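Local coordinates for protein putative O-methyltransferase (Klebsiella pneumoniae subsp. pneumoniae, PDB 3TFW) that probably transfers methyl groups from S-adenosylmethionine to an oxygen atom of an acceptor substrate, as an O-methyltransferase, at residues Q53-L58 / L165-N170. Sequence-based numbering, arbitrary orientation.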
# COMPACT_ATOMS: atom_id res chain seq x y z
N GLN A 53 5.57 8.53 3.43
CA GLN A 53 4.64 8.33 4.53
C GLN A 53 4.08 6.91 4.52
O GLN A 53 3.88 6.31 5.58
CB GLN A 53 3.51 9.39 4.49
CG GLN A 53 2.56 9.37 5.68
CD GLN A 53 3.23 9.60 7.00
OE1 GLN A 53 3.73 8.67 7.65
NE2 GLN A 53 3.19 10.84 7.45
N PHE A 54 3.83 6.38 3.33
CA PHE A 54 3.41 4.99 3.16
C PHE A 54 4.45 4.02 3.76
O PHE A 54 4.09 3.14 4.55
CB PHE A 54 3.16 4.70 1.67
CG PHE A 54 2.76 3.28 1.37
CD1 PHE A 54 1.53 2.78 1.77
CD2 PHE A 54 3.63 2.43 0.69
CE1 PHE A 54 1.16 1.45 1.49
CE2 PHE A 54 3.27 1.11 0.40
CZ PHE A 54 2.04 0.62 0.81
N LEU A 55 5.72 4.21 3.42
CA LEU A 55 6.80 3.39 3.99
C LEU A 55 6.84 3.50 5.51
O LEU A 55 7.04 2.50 6.19
CB LEU A 55 8.18 3.74 3.39
CG LEU A 55 8.39 3.50 1.89
CD1 LEU A 55 9.75 4.04 1.44
CD2 LEU A 55 8.24 2.02 1.53
N ALA A 56 6.65 4.71 6.02
CA ALA A 56 6.62 4.93 7.46
C ALA A 56 5.47 4.14 8.07
O ALA A 56 5.65 3.51 9.11
CB ALA A 56 6.51 6.44 7.79
N LEU A 57 4.31 4.13 7.42
CA LEU A 57 3.18 3.34 7.94
C LEU A 57 3.45 1.84 7.90
O LEU A 57 3.06 1.13 8.81
CB LEU A 57 1.85 3.70 7.25
CG LEU A 57 1.36 5.13 7.51
CD1 LEU A 57 -0.07 5.33 7.05
CD2 LEU A 57 1.50 5.51 8.98
N LEU A 58 4.17 1.38 6.88
CA LEU A 58 4.61 -0.02 6.83
C LEU A 58 5.52 -0.41 8.01
O LEU A 58 5.42 -1.52 8.54
CB LEU A 58 5.28 -0.34 5.49
CG LEU A 58 4.36 -0.21 4.29
CD1 LEU A 58 5.10 -0.60 3.03
CD2 LEU A 58 3.10 -1.08 4.46
N LEU A 165 7.96 -8.18 5.68
CA LEU A 165 7.44 -7.56 4.49
C LEU A 165 8.59 -7.14 3.59
O LEU A 165 9.52 -6.45 4.04
CB LEU A 165 6.58 -6.35 4.87
CG LEU A 165 5.68 -5.75 3.79
CD1 LEU A 165 4.58 -6.73 3.38
CD2 LEU A 165 5.07 -4.47 4.34
N ILE A 166 8.54 -7.56 2.33
CA ILE A 166 9.53 -7.19 1.35
C ILE A 166 8.90 -6.24 0.32
O ILE A 166 7.87 -6.56 -0.28
CB ILE A 166 10.09 -8.45 0.63
CG1 ILE A 166 10.66 -9.44 1.66
CG2 ILE A 166 11.14 -8.06 -0.42
CD1 ILE A 166 11.09 -10.80 1.08
N ILE A 167 9.50 -5.07 0.14
CA ILE A 167 9.00 -4.09 -0.84
C ILE A 167 10.01 -3.93 -1.96
O ILE A 167 11.20 -3.72 -1.70
CB ILE A 167 8.76 -2.70 -0.18
CG1 ILE A 167 7.90 -2.83 1.07
CG2 ILE A 167 8.16 -1.72 -1.19
CD1 ILE A 167 8.23 -1.79 2.13
N GLY A 168 9.53 -4.04 -3.21
CA GLY A 168 10.38 -3.79 -4.38
C GLY A 168 9.90 -2.58 -5.16
O GLY A 168 8.82 -2.63 -5.75
N ASP A 169 10.67 -1.50 -5.16
CA ASP A 169 10.22 -0.24 -5.80
C ASP A 169 10.67 -0.17 -7.26
O ASP A 169 11.65 -0.82 -7.66
CB ASP A 169 10.69 1.00 -5.03
CG ASP A 169 9.70 2.19 -5.10
OD1 ASP A 169 8.60 2.08 -5.68
OD2 ASP A 169 10.04 3.26 -4.55
N ASN A 170 9.94 0.63 -8.05
CA ASN A 170 10.34 0.96 -9.41
C ASN A 170 10.39 -0.23 -10.36
O ASN A 170 11.40 -0.45 -11.05
CB ASN A 170 11.67 1.74 -9.39
CG ASN A 170 11.63 2.94 -8.47
OD1 ASN A 170 12.34 2.99 -7.47
ND2 ASN A 170 10.75 3.89 -8.77
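Leu-58 of the helix and Ile-167 of the strand reach toward each other tip to tip, and their end methyls, Leu-58 CD1 and Ile-167 CD1, stand 3.5 Å apart, tighter than ordinary van der Waals contact. The rest of the contact is also apolar. Leu-58 forks between two strand residues: while CD1 meets Ile-167, CD2 lies 3.9 Å from CD2 of Leu-165, the two leucines crossing at about a right angle. Ile-167, by contrast, uses one methyl for two partners: its CD1 also lies 3.9 Å from Leu-55 CD2. The CB of Leu-55 leaves its backbone to one side of the strand, and the branched end then turns back to it. In Ile-167, CG1 is set anti to the carbonyl carbon (chi1 -52°), which sends the longer branch out to the helix. Leu-55 and Leu-58, three residues apart, fall on neighbouring positions of one helix face; Leu-165 and Ile-167, two apart, share one strand face. Branched aliphatic chains suit the place, bridging an axis separation of 11.5 Å with no polar group to satisfy. On the helix itself, CG of Leu-58 rests over one ring face of Phe-54, toward its rim.

Helix 49-62 thus packs nearly antiparallel (165°) on an inner strand of the Rossmann-like methyltransferase sheet. Strand 165-169 runs between parallel strand 139-142 and antiparallel strand 217-224, whose Phe-141 and Leu-221 extend the apolar layer. Helix 76-82 adjoins Leu-55 through Met-81, and Leu-61 of the second subunit packs on Leu-165, so the second subunit also touches this apolar core.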